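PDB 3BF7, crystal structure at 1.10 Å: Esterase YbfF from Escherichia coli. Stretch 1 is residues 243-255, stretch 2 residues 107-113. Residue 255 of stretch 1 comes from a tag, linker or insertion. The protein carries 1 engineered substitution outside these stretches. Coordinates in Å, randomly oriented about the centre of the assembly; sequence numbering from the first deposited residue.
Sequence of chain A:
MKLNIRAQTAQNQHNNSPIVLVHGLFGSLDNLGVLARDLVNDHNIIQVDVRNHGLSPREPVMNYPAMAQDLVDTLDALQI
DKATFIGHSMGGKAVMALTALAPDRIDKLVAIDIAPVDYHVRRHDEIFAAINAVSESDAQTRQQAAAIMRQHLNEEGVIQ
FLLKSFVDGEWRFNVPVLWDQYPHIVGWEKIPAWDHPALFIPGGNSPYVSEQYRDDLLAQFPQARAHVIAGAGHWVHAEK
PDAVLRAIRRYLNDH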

# COMPACT_ATOMS: atom_id res chain seq x y z
N ALA A 243 11.82 -10.34 7.77
CA ALA A 243 10.88 -10.55 8.86
C ALA A 243 9.44 -10.46 8.35
O ALA A 243 8.57 -11.22 8.77
CB ALA A 243 11.11 -9.52 9.95
N VAL A 244 9.19 -9.54 7.43
CA VAL A 244 7.85 -9.38 6.87
C VAL A 244 7.49 -10.63 6.08
O VAL A 244 6.38 -11.15 6.21
CB VAL A 244 7.77 -8.13 5.97
CG1 VAL A 244 6.43 -8.10 5.24
CG2 VAL A 244 7.92 -6.88 6.82
N LEU A 245 8.42 -11.13 5.27
CA LEU A 245 8.16 -12.32 4.48
C LEU A 245 7.96 -13.57 5.34
O LEU A 245 7.14 -14.42 5.01
CB LEU A 245 9.29 -12.55 3.46
CG LEU A 245 9.23 -11.61 2.25
CD1 LEU A 245 10.55 -11.65 1.50
CD2 LEU A 245 8.07 -12.02 1.34
N ARG A 246 8.69 -13.67 6.45
CA ARG A 246 8.51 -14.82 7.33
C ARG A 246 7.08 -14.81 7.87
O ARG A 246 6.42 -15.85 7.95
CB ARG A 246 9.51 -14.80 8.49
CG ARG A 246 10.95 -15.08 8.09
CD ARG A 246 11.79 -15.53 9.28
NE ARG A 246 11.88 -14.51 10.32
CZ ARG A 246 12.73 -13.49 10.30
NH1 ARG A 246 13.59 -13.35 9.30
NH2 ARG A 246 12.72 -12.61 11.29
N ALA A 247 6.59 -13.63 8.24
CA ALA A 247 5.24 -13.50 8.78
C ALA A 247 4.21 -13.81 7.69
O ALA A 247 3.24 -14.52 7.94
CB ALA A 247 5.03 -12.09 9.32
N ILE A 248 4.43 -13.29 6.50
CA ILE A 248 3.52 -13.53 5.39
C ILE A 248 3.42 -15.01 5.06
O ILE A 248 2.32 -15.56 4.98
CB ILE A 248 3.96 -12.75 4.12
CG1 ILE A 248 3.73 -11.25 4.33
CG2 ILE A 248 3.19 -13.24 2.90
CD1 ILE A 248 4.27 -10.38 3.22
N ARG A 249 4.56 -15.68 4.90
CA ARG A 249 4.53 -17.09 4.56
C ARG A 249 3.96 -17.98 5.66
O ARG A 249 3.31 -18.98 5.37
CB ARG A 249 5.92 -17.56 4.13
CG ARG A 249 6.26 -17.06 2.72
CD ARG A 249 7.56 -17.64 2.20
NE ARG A 249 7.82 -17.28 0.80
CZ ARG A 249 7.15 -17.76 -0.24
NH1 ARG A 249 6.16 -18.63 -0.07
NH2 ARG A 249 7.48 -17.39 -1.47
N ARG A 250 4.17 -17.62 6.92
CA ARG A 250 3.61 -18.41 8.01
C ARG A 250 2.09 -18.37 7.88
O ARG A 250 1.40 -19.38 8.03
CB ARG A 250 4.02 -17.82 9.37
CG ARG A 250 3.35 -18.50 10.55
CD ARG A 250 3.71 -17.83 11.86
NE ARG A 250 2.82 -18.25 12.94
CZ ARG A 250 2.83 -17.72 14.16
NH1 ARG A 250 3.69 -16.76 14.47
NH2 ARG A 250 1.98 -18.16 15.08
N TYR A 251 1.56 -17.19 7.58
CA TYR A 251 0.13 -16.98 7.41
C TYR A 251 -0.40 -17.69 6.16
O TYR A 251 -1.43 -18.37 6.21
CB TYR A 251 -0.15 -15.47 7.33
CG TYR A 251 -1.53 -15.07 6.85
CD1 TYR A 251 -2.67 -15.39 7.58
CD2 TYR A 251 -1.68 -14.34 5.68
CE1 TYR A 251 -3.94 -14.98 7.15
CE2 TYR A 251 -2.93 -13.92 5.24
CZ TYR A 251 -4.06 -14.25 5.97
OH TYR A 251 -5.29 -13.83 5.52
N LEU A 252 0.31 -17.56 5.04
CA LEU A 252 -0.12 -18.20 3.80
C LEU A 252 -0.12 -19.73 3.89
O LEU A 252 -0.97 -20.39 3.29
CB LEU A 252 0.78 -17.76 2.63
CG LEU A 252 0.77 -16.28 2.26
CD1 LEU A 252 1.68 -16.07 1.06
CD2 LEU A 252 -0.65 -15.82 1.93
N ASN A 253 0.83 -20.29 4.64
CA ASN A 253 0.89 -21.74 4.80
C ASN A 253 -0.19 -22.22 5.77
O ASN A 253 -0.56 -23.40 5.76
CB ASN A 253 2.27 -22.18 5.32
CG ASN A 253 3.41 -21.84 4.37
OD1 ASN A 253 3.26 -21.88 3.15
ND2 ASN A 253 4.57 -21.52 4.94
N ASP A 254 -0.67 -21.31 6.61
CA ASP A 254 -1.70 -21.55 7.63
C ASP A 254 -1.69 -22.94 8.26
O ASP A 254 -2.72 -23.60 8.33
CB ASP A 254 -3.12 -21.22 7.09
CG ASP A 254 -3.56 -22.15 5.97
OD1 ASP A 254 -3.50 -23.38 6.15
OD2 ASP A 254 -3.98 -21.66 4.91
N HIS A 255 -0.53 -23.39 8.71
CA HIS A 255 -0.43 -24.70 9.33
C HIS A 255 -1.17 -24.70 10.67
O HIS A 255 -0.50 -24.90 11.70
CB HIS A 255 1.04 -25.07 9.54
CG HIS A 255 1.77 -25.31 8.26
ND1 HIS A 255 1.31 -26.19 7.30
CD2 HIS A 255 2.94 -24.82 7.79
CE1 HIS A 255 2.16 -26.22 6.29
NE2 HIS A 255 3.15 -25.39 6.56
OXT HIS A 255 -2.40 -24.48 10.66
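Stretch 2, residues 107-113: DKLVAID

The centre of this contact is a short apolar ladder between a helix and a strand far apart in sequence. Residues 108-112 run as an extended strand against helix 243-253, nearly antiparallel to it: the N-to-C directions make an angle of 159°, and the axes approach to 9.7 Å. With so shallow a crossing the two elements stay in register for about two helical turns, and the rule is simple arithmetic. Every second strand residue meets every fourth helix residue, so V244 lies nearest I112, I248 nearest V110 and L252 nearest K108.

In the middle, V110 points toward the helix and rests between two of its side chains. I248 leaves its CA sideways, but its m,t rotamer brings the end of the chain nearer, and I248 CG1 comes to 4.2 Å from V110 CG1. Y251, one turn further along, packs more closely, with Y251 CE2 3.8 Å from V110 CG2. Toward the N-terminal side of this helical segment the packing loosens: V244 CG1 and I112 CD1 are 4.4 Å apart, both side chains buried. A111, on the alternate side of the strand, is out of reach of the helix.

Moving toward the other end, Y251 turns the contact from apolar to polar. The CA-to-CB bond of Y251 points toward the strand, and with chi1 at t its hydroxyl reaches the strand backbone, where it accepts a hydrogen bond from L109, with L109 N 2.9 Å from Y251 OH and the N-H pointing almost straight at the oxygen, at 175°. L109 thus takes part through its backbone while its CA-to-CB bond points away from the helix. K108 covers one face of the same ring: K108 CD lies 4.2 Å from the ring centroid in a CH-pi contact, and L252 CD2 packs 3.8 Å from K108 CD.

The polar edge is built around the end of K108, the residue with the largest area covered in this contact. Its nearly extended m,t,t,t chain reaches the C-terminal end of the helix, where carbonyls are running out of backbone partners. K108 NZ donates hydrogen bonds to Y251 O and to L252 O, each at 2.7 Å. Just beyond, D254 leaves helical geometry with positive phi, and its p rotamer presents a carboxylate to the same ammonium group: D254 OD2 and K108 NZ form a hydrogen-bonded salt bridge at 2.5 Å. One lysine therefore does two jobs, its methylene chain lying over an aromatic face and its charged end tying together two helix carbonyls and the acid that follows them.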

# COMPACT_ATOMS: atom_id res chain seq x y z
N ASP A 107 -8.86 -14.10 -1.26
CA ASP A 107 -8.51 -15.36 -0.62
C ASP A 107 -7.97 -14.95 0.75
O ASP A 107 -8.72 -14.86 1.72
CB ASP A 107 -7.44 -16.10 -1.42
CG ASP A 107 -7.16 -17.49 -0.88
OD1 ASP A 107 -7.71 -17.83 0.19
OD2 ASP A 107 -6.40 -18.24 -1.52
N LYS A 108 -6.67 -14.68 0.81
CA LYS A 108 -6.06 -14.24 2.06
C LYS A 108 -5.78 -12.74 2.00
O LYS A 108 -5.80 -12.14 0.92
CB LYS A 108 -4.78 -15.03 2.34
CG LYS A 108 -5.08 -16.50 2.61
CD LYS A 108 -3.90 -17.22 3.25
CE LYS A 108 -4.29 -18.63 3.64
NZ LYS A 108 -3.21 -19.31 4.41
N LEU A 109 -5.53 -12.13 3.16
CA LEU A 109 -5.31 -10.70 3.24
C LEU A 109 -4.21 -10.32 4.22
O LEU A 109 -4.18 -10.80 5.35
CB LEU A 109 -6.62 -10.02 3.67
CG LEU A 109 -6.68 -8.49 3.82
CD1 LEU A 109 -8.14 -8.05 3.77
CD2 LEU A 109 -6.04 -8.04 5.12
N VAL A 110 -3.31 -9.45 3.77
CA VAL A 110 -2.21 -8.95 4.59
C VAL A 110 -2.22 -7.43 4.53
O VAL A 110 -2.20 -6.85 3.44
CB VAL A 110 -0.84 -9.45 4.09
CG1 VAL A 110 0.27 -8.94 5.00
CG2 VAL A 110 -0.82 -10.97 4.05
N ALA A 111 -2.25 -6.79 5.70
CA ALA A 111 -2.25 -5.34 5.79
C ALA A 111 -0.99 -4.94 6.54
O ALA A 111 -0.82 -5.28 7.72
CB ALA A 111 -3.49 -4.86 6.54
N ILE A 112 -0.10 -4.23 5.86
CA ILE A 112 1.18 -3.81 6.44
C ILE A 112 1.11 -2.41 7.03
O ILE A 112 0.76 -1.44 6.34
CB ILE A 112 2.31 -3.89 5.38
CG1 ILE A 112 2.33 -5.30 4.76
CG2 ILE A 112 3.65 -3.59 6.03
CD1 ILE A 112 3.34 -5.46 3.63
N ASP A 113 1.45 -2.33 8.32
CA ASP A 113 1.44 -1.13 9.14
C ASP A 113 0.30 -0.17 8.86
O ASP A 113 0.49 0.99 8.47
CB ASP A 113 2.77 -0.38 9.08
CG ASP A 113 3.02 0.45 10.33
OD1 ASP A 113 3.30 1.66 10.22
OD2 ASP A 113 2.91 -0.13 11.44